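Beta-ketoacyl-[acyl-carrier-protein] synthase FabY (Pseudomonas aeruginosa, PDB 4CW4) condenses acetyl-CoA with malonyl-acyl carrier protein to make acetoacetyl-acyl carrier protein, the primer that starts fatty acid biosynthesis. Local coordinates at residues 368-373 against 485-490; 13-18 against 384-389. One frame throughout, in Å; residues are numbered along the deposited sequence.

Interactions 1 and 2 have centres about 6 Å apart and share one piece of sheet, because strands 366-374 and 10-19 are antiparallel neighbours. Val371 joins the two contacts directly: Val371 O is hydrogen-bonded to Val13 N (2.8 Å) and Val371 N to Gly14 O. Both contacts are buried. In interaction 1 helix 482-496 packs on strand 366-374 through apolar branches and one buried amide-carboxylate hydrogen bond, in the neighbourhood of the predicted active-site histidines. Interaction 2 lies farther from the centre of the chain, away from the annotated sites, and nearer the surface in that Asp384 and His386 are partly exposed. It is built from crossed rings, a CH...O contact and a water bridge.

Interaction 1. Residues 368-373 against 485-490; sequences QYVVLM and DQLISA
This is a buried helix-on-strand contact, in which helix 482-496 lies across strand 366-374 with segment axes 9.0 Å apart at closest approach and crossing at 56°. Its polar end is a hydrogen bond from Gln368 NE2 to Asp485 OD1 (3.0 Å, N-H...O 152°). The acceptor lies close to the amide plane and uses its anti lone pair, while amide and carboxylate planes are turned 67° apart. A bend at chi2 carries the Gln368 amide toward the helix, and Gln368 OE1 is hydrogen-bonded to Ser24 OG. Asp485 OD1 is also hydrogen-bonded to Ser366 OG and Asn19 ND2, so three hydrogen bonds meet at this buried oxygen. The helix is packed between strand 366-374 and strands 434-437 and 532-539, as in the central helical layer of the thiolase-like alpha-beta-alpha-beta-alpha fold. Asp485 lies about 7 Å, side chain to side chain, from His477, a predicted active-site residue, and Asp485 OD2 is hydrogen-bonded to Ser478 OG. Beside the amide, Ile488 runs its extended chain obliquely across Gln368, and its CD1 lies 3.4 Å from Gln368 OE1. Farther along the strand, Val370 CG1 meets Leu487 CD2 at 4.0 Å, the two side chains crossing at about a right angle.

Interaction 2. Residues 13-18 against 384-389; sequences VGFGGY and DIHGAV
A classic beta bulge in strand 10-19, where Val13 and Gly14 both face Val371 of the neighbouring strand, is the site at which the loop that leads toward strand 387-394 packs on the sheet. In the thiolase-like fold of this ketosynthase the contact joins strand 10-19 to the loop between helix 375-381 and strand 387-394. No direct hydrogen bond links segments 13-18 and 384-389: strands 10-19 and 387-394 are antiparallel neighbours, but these two segments meet through an aromatic pair, a CH...O contact and a water. Phe15 turns an edge to one face of the His386 imidazole in a T-shaped (edge-to-face) pair, with centroids 5.1 Å apart and planes at 84°. The touching atom is Phe15 CE1, which sits over the rim of the imidazole, 3.7 Å from His386 CG. Phe15 reaches it from the crowded rotamer, CG between the backbone N and the carbonyl carbon (chi1 63°), and also meets the ring of His27. His386 in turn sets its ring edge against the backbone at the bulge: CD2 lies 3.6 Å from Val13 C, with that carbon in the imidazole plane. Asp384 continues the contact through its main chain. Val13 CA points its hydrogen at Asp384 O, 3.2 Å away, with an angle of 147° at the hydrogen. Val13 CB and CG1 border the same oxygen. The Asp384 carboxylate is directed off the strand; OD1 forms a salt bridge with Arg579 and accepts a hydrogen bond from Ile385 N, which approaches from above the carboxylate plane. One water completes the junction, donating to Val13 O and accepting from Asp384 N, both at 2.8 Å.

Interaction 1. Residues 368-373 against 485-490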
loop_
_atom_site.group_PDB
_atom_site.type_symbol
_atom_site.label_atom_id
_atom_site.label_comp_id
_atom_site.label_asym_id
_atom_site.label_seq_id
_atom_site.Cartn_x
_atom_site.Cartn_y
_atom_site.Cartn_z
ATOM N N GLN A 368 11.236 10.203 5.751
ATOM C CA GLN A 368 10.861 11.444 6.423
ATOM C C GLN A 368 9.637 11.184 7.277
ATOM O O GLN A 368 8.742 10.473 6.840
ATOM C CB GLN A 368 10.487 12.508 5.391
ATOM C CG GLN A 368 11.556 12.887 4.391
ATOM C CD GLN A 368 12.548 13.872 4.937
ATOM O OE1 GLN A 368 12.924 13.812 6.107
ATOM N NE2 GLN A 368 12.993 14.786 4.089
ATOM N N TYR A 369 9.593 11.809 8.449
ATOM C CA TYR A 369 8.436 11.753 9.339
ATOM C C TYR A 369 8.114 13.122 9.922
ATOM O O TYR A 369 9.011 13.904 10.232
ATOM C CB TYR A 369 8.654 10.735 10.482
ATOM C CG TYR A 369 8.654 9.359 9.932
ATOM C CD1 TYR A 369 7.459 8.737 9.616
ATOM C CD2 TYR A 369 9.847 8.705 9.640
ATOM C CE1 TYR A 369 7.446 7.495 9.037
ATOM C CE2 TYR A 369 9.843 7.473 9.062
ATOM C CZ TYR A 369 8.650 6.870 8.758
ATOM O OH TYR A 369 8.610 5.626 8.157
ATOM N N VAL A 370 6.821 13.392 10.080
ATOM C CA VAL A 370 6.383 14.501 10.915
ATOM C C VAL A 370 5.601 13.923 12.082
ATOM O O VAL A 370 4.959 12.863 11.963
ATOM C CB VAL A 370 5.504 15.540 10.164
ATOM C CG1 VAL A 370 6.330 16.251 9.072
ATOM C CG2 VAL A 370 4.235 14.911 9.602
ATOM N N VAL A 371 5.669 14.615 13.209
ATOM C CA VAL A 371 4.905 14.243 14.394
ATOM C C VAL A 371 3.821 15.285 14.558
ATOM O O VAL A 371 4.122 16.460 14.688
ATOM C CB VAL A 371 5.778 14.197 15.653
ATOM C CG1 VAL A 371 4.977 13.684 16.839
ATOM C CG2 VAL A 371 7.009 13.349 15.428
ATOM N N LEU A 372 2.566 14.853 14.518
ATOM C CA LEU A 372 1.421 15.730 14.697
ATOM C C LEU A 372 0.798 15.496 16.061
ATOM O O LEU A 372 0.745 14.361 16.553
ATOM C CB LEU A 372 0.340 15.451 13.644
ATOM C CG LEU A 372 0.791 15.438 12.186
ATOM C CD1 LEU A 372 -0.384 15.131 11.266
ATOM C CD2 LEU A 372 1.443 16.786 11.824
ATOM N N MET A 373 0.295 16.575 16.652
ATOM C CA MET A 373 -0.569 16.464 17.816
ATOM C C MET A 373 -1.767 17.351 17.625
ATOM O O MET A 373 -1.686 18.335 16.916
ATOM C CB MET A 373 0.146 16.921 19.085
ATOM C CG MET A 373 1.244 16.025 19.558
ATOM S SD MET A 373 1.990 16.653 21.075
ATOM C CE MET A 373 3.148 15.301 21.370
ATOM N N ASP A 485 9.416 15.217 1.512
ATOM C CA ASP A 485 10.555 16.090 1.208
ATOM C C ASP A 485 10.067 17.532 0.984
ATOM O O ASP A 485 10.699 18.500 1.416
ATOM C CB ASP A 485 11.305 15.631 -0.058
ATOM C CG ASP A 485 12.038 14.307 0.113
ATOM O OD1 ASP A 485 12.421 13.941 1.250
ATOM O OD2 ASP A 485 12.270 13.652 -0.935
ATOM N N GLN A 486 8.952 17.673 0.266
ATOM C CA GLN A 486 8.348 18.993 0.043
ATOM C C GLN A 486 7.912 19.659 1.348
ATOM O O GLN A 486 8.261 20.813 1.618
ATOM C CB GLN A 486 7.158 18.903 -0.926
ATOM C CG GLN A 486 7.503 18.460 -2.340
ATOM C CD GLN A 486 6.239 18.187 -3.160
ATOM O OE1 GLN A 486 5.548 17.191 -2.959
ATOM N NE2 GLN A 486 5.928 19.070 -4.057
ATOM N N LEU A 487 7.117 18.952 2.142
ATOM C CA LEU A 487 6.599 19.496 3.396
ATOM C C LEU A 487 7.736 19.932 4.308
ATOM O O LEU A 487 7.716 21.021 4.855
ATOM C CB LEU A 487 5.699 18.464 4.106
ATOM C CG LEU A 487 5.193 18.917 5.497
ATOM C CD1 LEU A 487 4.518 20.253 5.414
ATOM C CD2 LEU A 487 4.239 17.886 6.141
ATOM N N ILE A 488 8.755 19.109 4.439
ATOM C CA ILE A 488 9.800 19.439 5.385
ATOM C C ILE A 488 10.597 20.648 4.905
ATOM O O ILE A 488 10.948 21.517 5.710
ATOM C CB ILE A 488 10.645 18.205 5.700
ATOM C CG1 ILE A 488 9.858 17.313 6.670
ATOM C CG2 ILE A 488 11.991 18.598 6.294
ATOM C CD1 ILE A 488 10.497 16.018 6.950
ATOM N N SER A 489 10.853 20.733 3.607
ATOM C CA SER A 489 11.489 21.931 3.074
ATOM C C SER A 489 10.645 23.176 3.354
ATOM O O SER A 489 11.179 24.221 3.743
ATOM C CB SER A 489 11.748 21.803 1.585
ATOM O OG SER A 489 12.289 23.018 1.113
ATOM N N ALA A 490 9.328 23.048 3.194
ATOM C CA ALA A 490 8.432 24.170 3.452
ATOM C C ALA A 490 8.626 24.713 4.865
ATOM O O ALA A 490 8.575 25.927 5.099
ATOM C CB ALA A 490 6.981 23.769 3.244
#

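Interaction 2. Residues 13-18 against 384-389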
loop_
_atom_site.group_PDB
_atom_site.type_symbol
_atom_site.label_atom_id
_atom_site.label_comp_id
_atom_site.label_asym_id
_atom_site.label_seq_id
_atom_site.Cartn_x
_atom_site.Cartn_y
_atom_site.Cartn_z
ATOM N N VAL A 13 4.647 19.066 15.681
ATOM C CA VAL A 13 5.442 19.255 16.893
ATOM C C VAL A 13 6.852 18.673 16.778
ATOM O O VAL A 13 7.687 18.872 17.667
ATOM C CB VAL A 13 4.737 18.682 18.151
ATOM C CG1 VAL A 13 3.337 19.289 18.296
ATOM C CG2 VAL A 13 4.673 17.154 18.114
ATOM N N GLY A 14 7.133 17.987 15.671
ATOM C CA GLY A 14 8.453 17.435 15.435
ATOM C C GLY A 14 8.553 16.987 13.995
ATOM O O GLY A 14 7.537 16.802 13.338
ATOM N N PHE A 15 9.777 16.815 13.507
ATOM C CA PHE A 15 10.004 16.322 12.156
ATOM C C PHE A 15 11.434 15.869 12.028
ATOM O O PHE A 15 12.328 16.403 12.698
ATOM C CB PHE A 15 9.649 17.387 11.102
ATOM C CG PHE A 15 10.495 18.633 11.164
ATOM C CD1 PHE A 15 10.159 19.681 11.988
ATOM C CD2 PHE A 15 11.629 18.752 10.368
ATOM C CE1 PHE A 15 10.950 20.813 12.032
ATOM C CE2 PHE A 15 12.411 19.874 10.395
ATOM C CZ PHE A 15 12.086 20.902 11.250
ATOM N N GLY A 16 11.661 14.855 11.203
ATOM C CA GLY A 16 13.007 14.369 11.031
ATOM C C GLY A 16 13.099 13.379 9.909
ATOM O O GLY A 16 12.072 12.996 9.347
ATOM N N GLY A 17 14.317 12.950 9.605
ATOM C CA GLY A 17 14.517 12.015 8.515
ATOM C C GLY A 17 15.798 12.300 7.769
ATOM O O GLY A 17 16.608 13.115 8.205
ATOM N N TYR A 18 15.958 11.638 6.626
ATOM C CA TYR A 18 17.187 11.662 5.836
ATOM C C TYR A 18 16.877 11.566 4.357
ATOM O O TYR A 18 16.099 10.705 3.916
ATOM C CB TYR A 18 18.119 10.514 6.239
ATOM C CG TYR A 18 18.570 10.653 7.676
ATOM C CD1 TYR A 18 19.665 11.444 8.010
ATOM C CD2 TYR A 18 17.876 10.025 8.705
ATOM C CE1 TYR A 18 20.065 11.605 9.320
ATOM C CE2 TYR A 18 18.251 10.211 10.020
ATOM C CZ TYR A 18 19.354 10.988 10.318
ATOM O OH TYR A 18 19.761 11.171 11.621
ATOM N N ASP A 384 6.519 22.179 20.785
ATOM C CA ASP A 384 6.792 23.243 19.857
ATOM C C ASP A 384 5.858 23.122 18.658
ATOM O O ASP A 384 5.257 22.074 18.406
ATOM C CB ASP A 384 8.272 23.193 19.397
ATOM C CG ASP A 384 8.839 24.558 19.027
ATOM O OD1 ASP A 384 8.079 25.536 18.857
ATOM O OD2 ASP A 384 10.075 24.653 18.897
ATOM N N ILE A 385 5.746 24.212 17.911
ATOM C CA ILE A 385 4.916 24.242 16.723
ATOM C C ILE A 385 5.750 24.694 15.538
ATOM O O ILE A 385 6.240 25.818 15.505
ATOM C CB ILE A 385 3.684 25.151 16.925
ATOM C CG1 ILE A 385 2.747 24.510 17.963
ATOM C CG2 ILE A 385 2.932 25.352 15.608
ATOM C CD1 ILE A 385 1.642 25.427 18.464
ATOM N N HIS A 386 5.918 23.783 14.581
ATOM C CA HIS A 386 6.691 24.043 13.377
ATOM C C HIS A 386 5.798 24.401 12.201
ATOM O O HIS A 386 6.276 24.773 11.135
ATOM C CB HIS A 386 7.582 22.843 13.072
ATOM C CG HIS A 386 8.490 22.491 14.204
ATOM N ND1 HIS A 386 9.605 23.235 14.504
ATOM C CD2 HIS A 386 8.436 21.504 15.131
ATOM C CE1 HIS A 386 10.205 22.722 15.566
ATOM N NE2 HIS A 386 9.521 21.668 15.966
ATOM N N GLY A 387 4.489 24.278 12.418
ATOM C CA GLY A 387 3.485 24.552 11.417
ATOM C C GLY A 387 2.193 23.850 11.814
ATOM O O GLY A 387 2.145 23.161 12.832
ATOM N N ALA A 388 1.160 23.994 10.997
ATOM C CA ALA A 388 -0.094 23.253 11.177
ATOM C C ALA A 388 -0.566 22.766 9.816
ATOM O O ALA A 388 -0.272 23.379 8.794
ATOM C CB ALA A 388 -1.159 24.126 11.817
ATOM N N VAL A 389 -1.263 21.646 9.788
ATOM C CA VAL A 389 -1.769 21.127 8.544
ATOM C C VAL A 389 -3.290 21.027 8.635
ATOM O O VAL A 389 -3.811 20.380 9.524
ATOM C CB VAL A 389 -1.158 19.768 8.210
ATOM C CG1 VAL A 389 -1.749 19.280 6.936
ATOM C CG2 VAL A 389 0.341 19.885 8.045
HETATM O O HOH W 1 7.685 19.637 20.329
#